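Local coordinates for protein heme peroxidase (Bacteroides thetaiotaomicron, PDB 2GVK) that probably acts as a heme-dependent dye-decolorizing peroxidase, using hydrogen peroxide to oxidise dyes and other substrates, at residues A[19-24]-A[144-149]. Numbering follows the deposited sequence.
Sequences GKQGEN and GFRYMD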
loop_
_atom_site.group_PDB
_atom_site.type_symbol
_atom_site.label_atom_id
_atom_site.label_comp_id
_atom_site.label_asym_id
_atom_site.label_seq_id
_atom_site.Cartn_x
_atom_site.Cartn_y
_atom_site.Cartn_z
ATOM N N GLY A 19 16.144 -5.236 -15.190
ATOM C CA GLY A 19 15.090 -5.128 -14.223
ATOM C C GLY A 19 15.445 -5.784 -12.887
ATOM O O GLY A 19 16.344 -6.648 -12.807
ATOM N N LYS A 20 14.772 -5.346 -11.837
ATOM C CA LYS A 20 14.867 -5.991 -10.565
ATOM C C LYS A 20 14.122 -7.269 -10.640
ATOM O O LYS A 20 13.355 -7.502 -11.586
ATOM C CB LYS A 20 14.243 -5.117 -9.474
ATOM N N GLN A 21 14.336 -8.123 -9.644
ATOM C CA GLN A 21 13.659 -9.410 -9.570
ATOM C C GLN A 21 12.233 -9.254 -9.059
ATOM O O GLN A 21 11.992 -8.615 -8.035
ATOM C CB GLN A 21 14.438 -10.372 -8.669
ATOM C CG GLN A 21 15.948 -10.253 -8.792
ATOM C CD GLN A 21 16.656 -10.415 -7.461
ATOM O OE1 GLN A 21 16.045 -10.830 -6.475
ATOM N NE2 GLN A 21 17.942 -10.089 -7.428
ATOM N N GLY A 22 11.291 -9.844 -9.786
ATOM C CA GLY A 22 9.906 -9.743 -9.463
ATOM C C GLY A 22 9.555 -10.443 -8.182
ATOM O O GLY A 22 10.369 -11.193 -7.604
ATOM N N GLU A 23 8.362 -10.210 -7.734
ATOM C CA GLU A 23 7.829 -10.892 -6.575
ATOM C C GLU A 23 7.395 -12.304 -6.981
ATOM O O GLU A 23 7.480 -13.246 -6.189
ATOM C CB GLU A 23 6.645 -10.112 -6.012
ATOM C CG GLU A 23 6.152 -10.576 -4.648
ATOM C CD GLU A 23 7.133 -10.276 -3.535
ATOM O OE1 GLU A 23 7.848 -9.261 -3.634
ATOM O OE2 GLU A 23 7.196 -11.059 -2.561
ATOM N N ASN A 24 6.889 -12.418 -8.219
ATOM C CA ASN A 24 6.411 -13.679 -8.798
ATOM C C ASN A 24 7.011 -13.801 -10.155
ATOM O O ASN A 24 7.081 -12.823 -10.872
ATOM C CB ASN A 24 4.893 -13.669 -8.920
ATOM C CG ASN A 24 4.223 -13.461 -7.600
ATOM O OD1 ASN A 24 4.026 -14.412 -6.827
ATOM N ND2 ASN A 24 3.919 -12.205 -7.286
ATOM N N GLY A 144 8.728 -19.223 -9.863
ATOM C CA GLY A 144 9.560 -18.744 -8.759
ATOM C C GLY A 144 8.872 -17.681 -7.935
ATOM O O GLY A 144 7.795 -17.184 -8.294
ATOM N N PHE A 145 9.474 -17.351 -6.801
ATOM C CA PHE A 145 8.908 -16.366 -5.888
ATOM C C PHE A 145 10.015 -15.651 -5.184
ATOM O O PHE A 145 11.074 -16.230 -4.940
ATOM C CB PHE A 145 8.003 -17.053 -4.851
ATOM C CG PHE A 145 8.672 -18.177 -4.113
ATOM C CD1 PHE A 145 8.658 -19.458 -4.616
ATOM C CD2 PHE A 145 9.362 -17.935 -2.929
ATOM C CE1 PHE A 145 9.318 -20.481 -3.950
ATOM C CE2 PHE A 145 9.997 -18.934 -2.276
ATOM C CZ PHE A 145 9.981 -20.211 -2.777
ATOM N N ARG A 146 9.769 -14.402 -4.819
ATOM C CA ARG A 146 10.683 -13.668 -3.953
ATOM C C ARG A 146 10.528 -14.199 -2.540
ATOM O O ARG A 146 9.407 -14.428 -2.054
ATOM C CB ARG A 146 10.384 -12.178 -4.002
ATOM C CG ARG A 146 11.420 -11.318 -3.330
ATOM C CD ARG A 146 11.068 -9.836 -3.491
ATOM N NE ARG A 146 11.857 -8.979 -2.589
ATOM C CZ ARG A 146 13.058 -8.568 -2.865
ATOM N NH1 ARG A 146 13.632 -8.956 -3.976
ATOM N NH2 ARG A 146 13.721 -7.791 -2.007
ATOM N N TYR A 147 11.647 -14.410 -1.880
ATOM C CA TYR A 147 11.662 -15.042 -0.590
ATOM C C TYR A 147 12.191 -14.051 0.437
ATOM O O TYR A 147 13.373 -13.706 0.438
ATOM C CB TYR A 147 12.545 -16.309 -0.655
ATOM C CG TYR A 147 12.714 -17.043 0.639
ATOM C CD1 TYR A 147 11.632 -17.299 1.458
ATOM C CD2 TYR A 147 13.931 -17.624 0.964
ATOM C CE1 TYR A 147 11.794 -18.015 2.665
ATOM C CE2 TYR A 147 14.096 -18.328 2.144
ATOM C CZ TYR A 147 13.027 -18.533 2.974
ATOM O OH TYR A 147 13.201 -19.237 4.131
HETATM N N MSE A 148 11.289 -13.542 1.264
HETATM C CA MSE A 148 11.657 -12.592 2.301
HETATM C C MSE A 148 12.293 -11.348 1.649
HETATM O O MSE A 148 11.832 -10.886 0.592
HETATM C CB MSE A 148 12.627 -13.251 3.312
HETATM C CG MSE A 148 12.144 -14.597 3.856
HETATM SE SE MSE A 148 10.692 -14.315 5.081
HETATM C CE MSE A 148 9.787 -16.135 5.064
ATOM N N ASP A 149 13.389 -10.876 2.229
ATOM C CA ASP A 149 14.054 -9.655 1.757
ATOM C C ASP A 149 15.066 -9.969 0.668
ATOM O O ASP A 149 16.269 -9.650 0.794
ATOM C CB ASP A 149 14.725 -8.897 2.936
ATOM C CG ASP A 149 15.765 -9.746 3.682
ATOM O OD1 ASP A 149 15.599 -10.981 3.734
ATOM O OD2 ASP A 149 16.719 -9.163 4.277
HETATM O O HOH W 1 12.692 -10.963 -6.057
HETATM O O HOH W 2 6.811 -14.120 -2.511
HETATM O O HOH W 3 9.325 -10.876 -0.294
HETATM O O HOH W 4 4.796 -16.965 -6.923
#
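Where strand 24-32 begins and its antiparallel neighbour 136-145 ends, N24 and F145 form a non-hydrogen-bonded pair, their CA atoms 4.7 Å apart. One residue further out, R146 N donates to E23 O at 2.9 Å, nearly straight at 166° although the N lies above the carbonyl plane. The same oxygen also lies 3.4 Å from F145 CA in a CA-H...O contact, a weaker addition to the N-H bond. Beyond this pair both chains leave the sheet, and much of the contact passes to side chains and waters. R146, with CG anti to its backbone N (chi1 -170°), runs extended as far as NE, and E23 crosses it at about a right angle. E23 OE1 touches R146 CD at 3.3 Å but stays 4.2 Å from NE: the carboxylate lies against the arginine's methylene stem, too far for a salt bridge, though its charge would probably still favour the cation. Both strands belong to the large antiparallel sheet of the DyP beta-barrel fold, built from ferredoxin-like halves, and F145 meets F122 of the second subunit. A long arginine suits this place just past the strand end because its tip can reach beyond its own chain: NH2 bonds N58 O of the third subunit, while NH1 holds a water, 3.0 Å away in the guanidinium plane, that also donates to G22 O. An alanine here would probably leave N58 O of that subunit and the bridging water without their guanidinium partner, with a gap beside E23 OE1. An acidic residue suits E23's place, where OE2 accepts from two waters, one also donating to R146 O and the other to M148 O.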